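Local coordinates for Serine/threonine-protein kinase Tel1 (Chaetomium thermophilum, PDB 6SKY) that probably phosphorylates serine or threonine in [ST]-Q motifs, using ATP, to switch on checkpoint signalling after DNA damage, at residues 1698-1703 with 1780-1785; 2750-2755 with 2826-2831. All coordinates share one frame; numbering follows the deposited sequence.

Contact 1. Residues 1698-1703 with 1780-1785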
ATOM      1  N   ARG A1698      14.645 -39.205  62.867  1.00 51.17           N
ATOM      2  CA  ARG A1698      14.563 -40.362  63.751  1.00 51.17           C
ATOM      3  C   ARG A1698      13.143 -40.551  64.258  1.00 51.17           C
ATOM      4  O   ARG A1698      12.594 -41.656  64.196  1.00 51.17           O
ATOM      5  CB  ARG A1698      15.542 -40.220  64.914  1.00 51.17           C
ATOM      6  CG  ARG A1698      16.898 -40.848  64.650  1.00 51.17           C
ATOM      7  CD  ARG A1698      17.796 -40.844  65.874  1.00 51.17           C
ATOM      8  NE  ARG A1698      18.800 -39.790  65.831  1.00 51.17           N
ATOM      9  CZ  ARG A1698      18.755 -38.691  66.569  1.00 51.17           C
ATOM     10  NH1 ARG A1698      17.757 -38.500  67.415  1.00 51.17           N
ATOM     11  NH2 ARG A1698      19.709 -37.783  66.464  1.00 51.17           N
ATOM     12  N   THR A1699      12.520 -39.472  64.738  1.00 50.31           N
ATOM     13  CA  THR A1699      11.136 -39.568  65.195  1.00 50.31           C
ATOM     14  C   THR A1699      10.220 -40.088  64.095  1.00 50.31           C
ATOM     15  O   THR A1699       9.449 -41.029  64.307  1.00 50.31           O
ATOM     16  CB  THR A1699      10.644 -38.212  65.682  1.00 50.31           C
ATOM     17  OG1 THR A1699      11.469 -37.768  66.761  1.00 50.31           O
ATOM     18  CG2 THR A1699       9.220 -38.318  66.160  1.00 50.31           C
ATOM     19  N   ILE A1700      10.298 -39.486  62.907  1.00 50.51           N
ATOM     20  CA  ILE A1700       9.390 -39.850  61.822  1.00 50.51           C
ATOM     21  C   ILE A1700       9.574 -41.308  61.435  1.00 50.51           C
ATOM     22  O   ILE A1700       8.606 -42.072  61.369  1.00 50.51           O
ATOM     23  CB  ILE A1700       9.594 -38.925  60.612  1.00 50.51           C
ATOM     24  CG1 ILE A1700       9.069 -37.530  60.913  1.00 50.51           C
ATOM     25  CG2 ILE A1700       8.910 -39.489  59.398  1.00 50.51           C
ATOM     26  CD1 ILE A1700       9.462 -36.523  59.885  1.00 50.51           C
ATOM     27  N   VAL A1701      10.812 -41.721  61.164  1.00 56.63           N
ATOM     28  CA  VAL A1701      11.022 -43.069  60.654  1.00 56.63           C
ATOM     29  C   VAL A1701      10.701 -44.107  61.719  1.00 56.63           C
ATOM     30  O   VAL A1701      10.153 -45.171  61.415  1.00 56.63           O
ATOM     31  CB  VAL A1701      12.452 -43.229  60.118  1.00 56.63           C
ATOM     32  CG1 VAL A1701      12.681 -44.648  59.652  1.00 56.63           C
ATOM     33  CG2 VAL A1701      12.690 -42.266  58.979  1.00 56.63           C
ATOM     34  N   SER A1702      11.006 -43.818  62.985  1.00 61.05           N
ATOM     35  CA  SER A1702      10.687 -44.780  64.031  1.00 61.05           C
ATOM     36  C   SER A1702       9.180 -44.928  64.192  1.00 61.05           C
ATOM     37  O   SER A1702       8.662 -46.050  64.258  1.00 61.05           O
ATOM     38  CB  SER A1702      11.331 -44.360  65.348  1.00 61.05           C
ATOM     39  OG  SER A1702      10.528 -43.407  66.016  1.00 61.05           O
ATOM     40  N   ASP A1703       8.455 -43.806  64.249  1.00 64.23           N
ATOM     41  CA  ASP A1703       7.008 -43.869  64.417  1.00 64.23           C
ATOM     42  C   ASP A1703       6.298 -44.381  63.175  1.00 64.23           C
ATOM     43  O   ASP A1703       5.126 -44.755  63.259  1.00 64.23           O
ATOM     44  CB  ASP A1703       6.463 -42.497  64.795  1.00 64.23           C
ATOM     45  CG  ASP A1703       6.839 -42.095  66.200  1.00 64.23           C
ATOM     46  OD1 ASP A1703       8.008 -42.295  66.585  1.00 64.23           O
ATOM     47  OD2 ASP A1703       5.967 -41.568  66.918  1.00 64.23           O
ATOM     48  N   LEU A1780       4.048 -33.614  60.654  1.00 47.99           N
ATOM     49  CA  LEU A1780       3.792 -32.241  61.057  1.00 47.99           C
ATOM     50  C   LEU A1780       4.106 -31.995  62.515  1.00 47.99           C
ATOM     51  O   LEU A1780       4.181 -30.837  62.933  1.00 47.99           O
ATOM     52  CB  LEU A1780       2.330 -31.869  60.816  1.00 47.99           C
ATOM     53  CG  LEU A1780       1.786 -31.716  59.404  1.00 47.99           C
ATOM     54  CD1 LEU A1780       0.298 -31.568  59.495  1.00 47.99           C
ATOM     55  CD2 LEU A1780       2.393 -30.516  58.729  1.00 47.99           C
ATOM     56  N   ARG A1781       4.269 -33.054  63.302  1.00 52.34           N
ATOM     57  CA  ARG A1781       4.502 -32.888  64.728  1.00 52.34           C
ATOM     58  C   ARG A1781       5.940 -32.490  65.016  1.00 52.34           C
ATOM     59  O   ARG A1781       6.205 -31.803  66.006  1.00 52.34           O
ATOM     60  CB  ARG A1781       4.151 -34.183  65.449  1.00 52.34           C
ATOM     61  CG  ARG A1781       4.105 -34.081  66.946  1.00 52.34           C
ATOM     62  CD  ARG A1781       4.288 -35.454  67.532  1.00 52.34           C
ATOM     63  NE  ARG A1781       3.474 -36.438  66.835  1.00 52.34           N
ATOM     64  CZ  ARG A1781       3.711 -37.742  66.856  1.00 52.34           C
ATOM     65  NH1 ARG A1781       4.745 -38.213  67.533  1.00 52.34           N
ATOM     66  NH2 ARG A1781       2.918 -38.573  66.197  1.00 52.34           N
ATOM     67  N   VAL A1782       6.873 -32.898  64.162  1.00 46.95           N
ATOM     68  CA  VAL A1782       8.292 -32.662  64.380  1.00 46.95           C
ATOM     69  C   VAL A1782       8.724 -31.378  63.690  1.00 46.95           C
ATOM     70  O   VAL A1782       9.912 -31.046  63.665  1.00 46.95           O
ATOM     71  CB  VAL A1782       9.116 -33.850  63.869  1.00 46.95           C
ATOM     72  CG1 VAL A1782       8.573 -35.135  64.424  1.00 46.95           C
ATOM     73  CG2 VAL A1782       9.079 -33.881  62.372  1.00 46.95           C
ATOM     74  N   LEU A1783       7.778 -30.658  63.119  1.00 45.38           N
ATOM     75  CA  LEU A1783       8.108 -29.476  62.336  1.00 45.38           C
ATOM     76  C   LEU A1783       8.358 -28.208  63.149  1.00 45.38           C
ATOM     77  O   LEU A1783       9.338 -27.516  62.866  1.00 45.38           O
ATOM     78  CB  LEU A1783       7.019 -29.200  61.302  1.00 45.38           C
ATOM     79  CG  LEU A1783       7.214 -29.871  59.944  1.00 45.38           C
ATOM     80  CD1 LEU A1783       6.240 -29.297  58.957  1.00 45.38           C
ATOM     81  CD2 LEU A1783       8.626 -29.700  59.447  1.00 45.38           C
ATOM     82  N   PRO A1784       7.525 -27.842  64.123  1.00 43.98           N
ATOM     83  CA  PRO A1784       7.623 -26.498  64.718  1.00 43.98           C
ATOM     84  C   PRO A1784       9.033 -26.138  65.164  1.00 43.98           C
ATOM     85  O   PRO A1784       9.456 -24.986  64.968  1.00 43.98           O
ATOM     86  CB  PRO A1784       6.653 -26.572  65.904  1.00 43.98           C
ATOM     87  CG  PRO A1784       5.655 -27.543  65.477  1.00 43.98           C
ATOM     88  CD  PRO A1784       6.385 -28.581  64.696  1.00 43.98           C
ATOM     89  N   PRO A1785       9.809 -27.068  65.752  1.00 44.57           N
ATOM     90  CA  PRO A1785      11.227 -26.747  65.997  1.00 44.57           C
ATOM     91  C   PRO A1785      11.965 -26.280  64.758  1.00 44.57           C
ATOM     92  O   PRO A1785      12.553 -25.194  64.764  1.00 44.57           O
ATOM     93  CB  PRO A1785      11.785 -28.067  66.526  1.00 44.57           C
ATOM     94  CG  PRO A1785      10.662 -28.693  67.181  1.00 44.57           C
ATOM     95  CD  PRO A1785       9.461 -28.360  66.373  1.00 44.57           C
TER
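V1782 spreads its two methyls against two neighbouring residues of helix 1687-1706. Its CG1 meets T1699 CG2 at 3.7 Å, the two side chains running past each other in opposite directions, while its CG2 touches I1700 CD1 at 3.6 Å and lies near I1700 CG1 as well. With T1699 OG1 beside the backbone N (chi1 -60°), the methyl CG2 is swung to the far side of CB from that N, against V1782, and the hydroxyl bonds back to A1695 O, one turn earlier. One turn further on, a long salt bridge lies beside the apolar contact: R1781 NH1 is 3.6 Å from D1703 OD2. The carboxylate oxygen stands at the guanidinium edge, near its plane, but the two groups are turned 59° apart, consistent with a loose electrostatic pairing. Helix 1687-1706 packs here against the short linker between helices 1778-1781 and 1783-1789, at the surface of the alpha-solenoid region. The R1781 chain bends at chi3 (-45°), and NE is hydrogen-bonded to P1775 O, which helps to hold the guanidinium. A1696 also touches V1782; T1779 packs on I1700, and V1778 on D1703. Facing helix 1793-1808, L1780 and L1783 bury their side chains against V1801.

Contact 2. Residues 2750-2755 with 2826-2831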
ATOM      1  N   SER A2750      -6.173 -25.192   9.318  1.00 17.72           N
ATOM      2  CA  SER A2750      -7.453 -24.710   8.821  1.00 17.72           C
ATOM      3  C   SER A2750      -7.286 -23.956   7.512  1.00 17.72           C
ATOM      4  O   SER A2750      -8.006 -24.211   6.543  1.00 17.72           O
ATOM      5  CB  SER A2750      -8.111 -23.833   9.877  1.00 17.72           C
ATOM      6  OG  SER A2750      -8.488 -24.606  10.993  1.00 17.72           O
ATOM      7  N   MET A2751      -6.325 -23.035   7.453  1.00 20.27           N
ATOM      8  CA  MET A2751      -6.104 -22.311   6.203  1.00 20.27           C
ATOM      9  C   MET A2751      -5.608 -23.236   5.105  1.00 20.27           C
ATOM     10  O   MET A2751      -6.090 -23.180   3.968  1.00 20.27           O
ATOM     11  CB  MET A2751      -5.122 -21.166   6.412  1.00 20.27           C
ATOM     12  CG  MET A2751      -5.733 -19.938   7.024  1.00 20.27           C
ATOM     13  SD  MET A2751      -7.220 -19.398   6.186  1.00 20.27           S
ATOM     14  CE  MET A2751      -8.467 -19.859   7.371  1.00 20.27           C
ATOM     15  N   LEU A2752      -4.648 -24.097   5.423  1.00 16.30           N
ATOM     16  CA  LEU A2752      -4.077 -24.970   4.407  1.00 16.30           C
ATOM     17  C   LEU A2752      -5.096 -25.963   3.880  1.00 16.30           C
ATOM     18  O   LEU A2752      -5.071 -26.306   2.699  1.00 16.30           O
ATOM     19  CB  LEU A2752      -2.872 -25.694   4.983  1.00 16.30           C
ATOM     20  CG  LEU A2752      -1.584 -25.555   4.199  1.00 16.30           C
ATOM     21  CD1 LEU A2752      -0.422 -25.638   5.136  1.00 16.30           C
ATOM     22  CD2 LEU A2752      -1.525 -26.658   3.194  1.00 16.30           C
ATOM     23  N   GLY A2753      -6.000 -26.444   4.732  1.00 15.89           N
ATOM     24  CA  GLY A2753      -7.028 -27.346   4.279  1.00 15.89           C
ATOM     25  C   GLY A2753      -8.197 -26.678   3.610  1.00 15.89           C
ATOM     26  O   GLY A2753      -8.935 -27.343   2.886  1.00 15.89           O
ATOM     27  N   HIS A2754      -8.411 -25.389   3.849  1.00 16.33           N
ATOM     28  CA  HIS A2754      -9.334 -24.648   3.003  1.00 16.33           C
ATOM     29  C   HIS A2754      -8.773 -24.493   1.597  1.00 16.33           C
ATOM     30  O   HIS A2754      -9.469 -24.743   0.611  1.00 16.33           O
ATOM     31  CB  HIS A2754      -9.634 -23.284   3.614  1.00 16.33           C
ATOM     32  CG  HIS A2754     -10.218 -22.306   2.646  1.00 16.33           C
ATOM     33  ND1 HIS A2754     -11.469 -22.464   2.095  1.00 16.33           N
ATOM     34  CD2 HIS A2754      -9.717 -21.165   2.121  1.00 16.33           C
ATOM     35  CE1 HIS A2754     -11.714 -21.460   1.275  1.00 16.33           C
ATOM     36  NE2 HIS A2754     -10.666 -20.659   1.272  1.00 16.33           N
ATOM     37  N   VAL A2755      -7.506 -24.093   1.485  1.00 19.59           N
ATOM     38  CA  VAL A2755      -6.926 -23.845   0.168  1.00 19.59           C
ATOM     39  C   VAL A2755      -6.893 -25.107  -0.682  1.00 19.59           C
ATOM     40  O   VAL A2755      -7.019 -25.035  -1.907  1.00 19.59           O
ATOM     41  CB  VAL A2755      -5.527 -23.225   0.327  1.00 19.59           C
ATOM     42  CG1 VAL A2755      -4.725 -23.370  -0.932  1.00 19.59           C
ATOM     43  CG2 VAL A2755      -5.650 -21.774   0.683  1.00 19.59           C
ATOM     44  N   ASP A2826      -2.017 -15.110   4.007  1.00 24.49           N
ATOM     45  CA  ASP A2826      -1.226 -14.110   3.318  1.00 24.49           C
ATOM     46  C   ASP A2826       0.051 -14.706   2.754  1.00 24.49           C
ATOM     47  O   ASP A2826       0.461 -14.357   1.647  1.00 24.49           O
ATOM     48  CB  ASP A2826      -0.906 -12.973   4.273  1.00 24.49           C
ATOM     49  CG  ASP A2826      -0.342 -11.776   3.573  1.00 24.49           C
ATOM     50  OD1 ASP A2826      -0.435 -11.713   2.330  1.00 24.49           O
ATOM     51  OD2 ASP A2826       0.199 -10.891   4.265  1.00 24.49           O
ATOM     52  N   ALA A2827       0.701 -15.601   3.497  1.00 23.31           N
ATOM     53  CA  ALA A2827       1.885 -16.259   2.961  1.00 23.31           C
ATOM     54  C   ALA A2827       1.534 -17.247   1.861  1.00 23.31           C
ATOM     55  O   ALA A2827       2.346 -17.486   0.970  1.00 23.31           O
ATOM     56  CB  ALA A2827       2.646 -16.969   4.071  1.00 23.31           C
ATOM     57  N   LEU A2828       0.346 -17.842   1.909  1.00 22.02           N
ATOM     58  CA  LEU A2828      -0.027 -18.807   0.884  1.00 22.02           C
ATOM     59  C   LEU A2828      -0.328 -18.127  -0.435  1.00 22.02           C
ATOM     60  O   LEU A2828       0.085 -18.611  -1.489  1.00 22.02           O
ATOM     61  CB  LEU A2828      -1.231 -19.631   1.326  1.00 22.02           C
ATOM     62  CG  LEU A2828      -0.978 -20.822   2.236  1.00 22.02           C
ATOM     63  CD1 LEU A2828      -2.252 -21.581   2.464  1.00 22.02           C
ATOM     64  CD2 LEU A2828       0.075 -21.712   1.645  1.00 22.02           C
ATOM     65  N   ARG A2829      -1.061 -17.021  -0.415  1.00 25.62           N
ATOM     66  CA  ARG A2829      -1.352 -16.379  -1.688  1.00 25.62           C
ATOM     67  C   ARG A2829      -0.184 -15.564  -2.218  1.00 25.62           C
ATOM     68  O   ARG A2829      -0.289 -15.012  -3.311  1.00 25.62           O
ATOM     69  CB  ARG A2829      -2.606 -15.508  -1.590  1.00 25.62           C
ATOM     70  CG  ARG A2829      -2.612 -14.555  -0.465  1.00 25.62           C
ATOM     71  CD  ARG A2829      -3.545 -13.403  -0.710  1.00 25.62           C
ATOM     72  NE  ARG A2829      -4.949 -13.761  -0.616  1.00 25.62           N
ATOM     73  CZ  ARG A2829      -5.923 -12.863  -0.557  1.00 25.62           C
ATOM     74  NH1 ARG A2829      -7.183 -13.248  -0.477  1.00 25.62           N
ATOM     75  NH2 ARG A2829      -5.626 -11.579  -0.577  1.00 25.62           N
ATOM     76  N   GLU A2830       0.924 -15.489  -1.493  1.00 30.32           N
ATOM     77  CA  GLU A2830       2.175 -14.970  -2.021  1.00 30.32           C
ATOM     78  C   GLU A2830       3.087 -16.066  -2.538  1.00 30.32           C
ATOM     79  O   GLU A2830       4.214 -15.779  -2.937  1.00 30.32           O
ATOM     80  CB  GLU A2830       2.903 -14.156  -0.955  1.00 30.32           C
ATOM     81  CG  GLU A2830       2.448 -12.720  -0.896  1.00 30.32           C
ATOM     82  CD  GLU A2830       2.573 -12.116   0.485  1.00 30.32           C
ATOM     83  OE1 GLU A2830       3.333 -12.662   1.312  1.00 30.32           O
ATOM     84  OE2 GLU A2830       1.903 -11.095   0.746  1.00 30.32           O
ATOM     85  N   GLU A2831       2.628 -17.314  -2.527  1.00 28.76           N
ATOM     86  CA  GLU A2831       3.351 -18.462  -3.048  1.00 28.76           C
ATOM     87  C   GLU A2831       2.486 -19.235  -4.024  1.00 28.76           C
ATOM     88  O   GLU A2831       2.632 -20.444  -4.154  1.00 28.76           O
ATOM     89  CB  GLU A2831       3.799 -19.392  -1.926  1.00 28.76           C
ATOM     90  CG  GLU A2831       4.678 -18.764  -0.896  1.00 28.76           C
ATOM     91  CD  GLU A2831       6.123 -18.731  -1.313  1.00 28.76           C
ATOM     92  OE1 GLU A2831       6.513 -19.551  -2.164  1.00 28.76           O
ATOM     93  OE2 GLU A2831       6.875 -17.884  -0.791  1.00 28.76           O
TER
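In the kinase domain of this PI3/PI4-kinase family member, the C-terminal end of the long helix 2732-2755 packs against the end of helix 2816-2828, and L2828 is the side chain that bridges them. Its CD1 methyl makes the closest approach, 3.8 Å from V2755 CG2, the two side chains sliding past one another in opposite directions. L2828 CG is anti to its own carbonyl carbon (chi1 -82°), and the extended branch beyond it carries CD1 across to the facing helix. V2755 meets it with CG2, the methyl beside its backbone N. The same L2828 CD1 also lies over the preceding turn, 4.3 Å from L2752 CA and 4.4 Å from L2752 CG, so one methyl rests on both backbone and side chain. M2751 approaches through its carbonyl, whose O is 4.4 Å from L2828 CD1; that oxygen is already taken by V2755 N in the helical bond. The M2751 side chain starts toward L2828 but ends away from it, packing on C2821, T2824 and L2825 of helix 2816-2828 and on L2923 of helix 2916-2927. Helix 2616-2632 closes another flank: V2629 touches both L2752 and L2828, and F2626 adds to L2752. A type I beta turn from L2828 to E2831 leads on from helix 2816-2828, closed by E2831 N to L2828 O at 3.0 Å, and E2831 occupies the N-cap position before helix 2832-2843. No polar bond crosses the interface: it is apolar helix packing in the helical C-terminal lobe of a PI3K-like kinase, where helix 2732-2755 leads toward the catalytic loop.

Overall arrangement
The two contacts do not touch and follow one another along the chain: contact 1 closes before contact 2 opens. They lie on opposite sides of the chain's centre, with their own centres about 64 Å apart and their nearest atoms about 49 Å apart. From the centre of contact 1 to that of the chain is about 47 Å, a peripheral place in the helical solenoid region; from the centre of contact 2 it is about 22 Å, and that contact is buried inside the kinase domain. Neither includes residues of the nucleotide pocket, such as K2610 and H2764, or the magnesium ligands N2765 and D2779. Contact 2 does share the kinase domain with them: both magnesium ligands fall in the chain between its two segments.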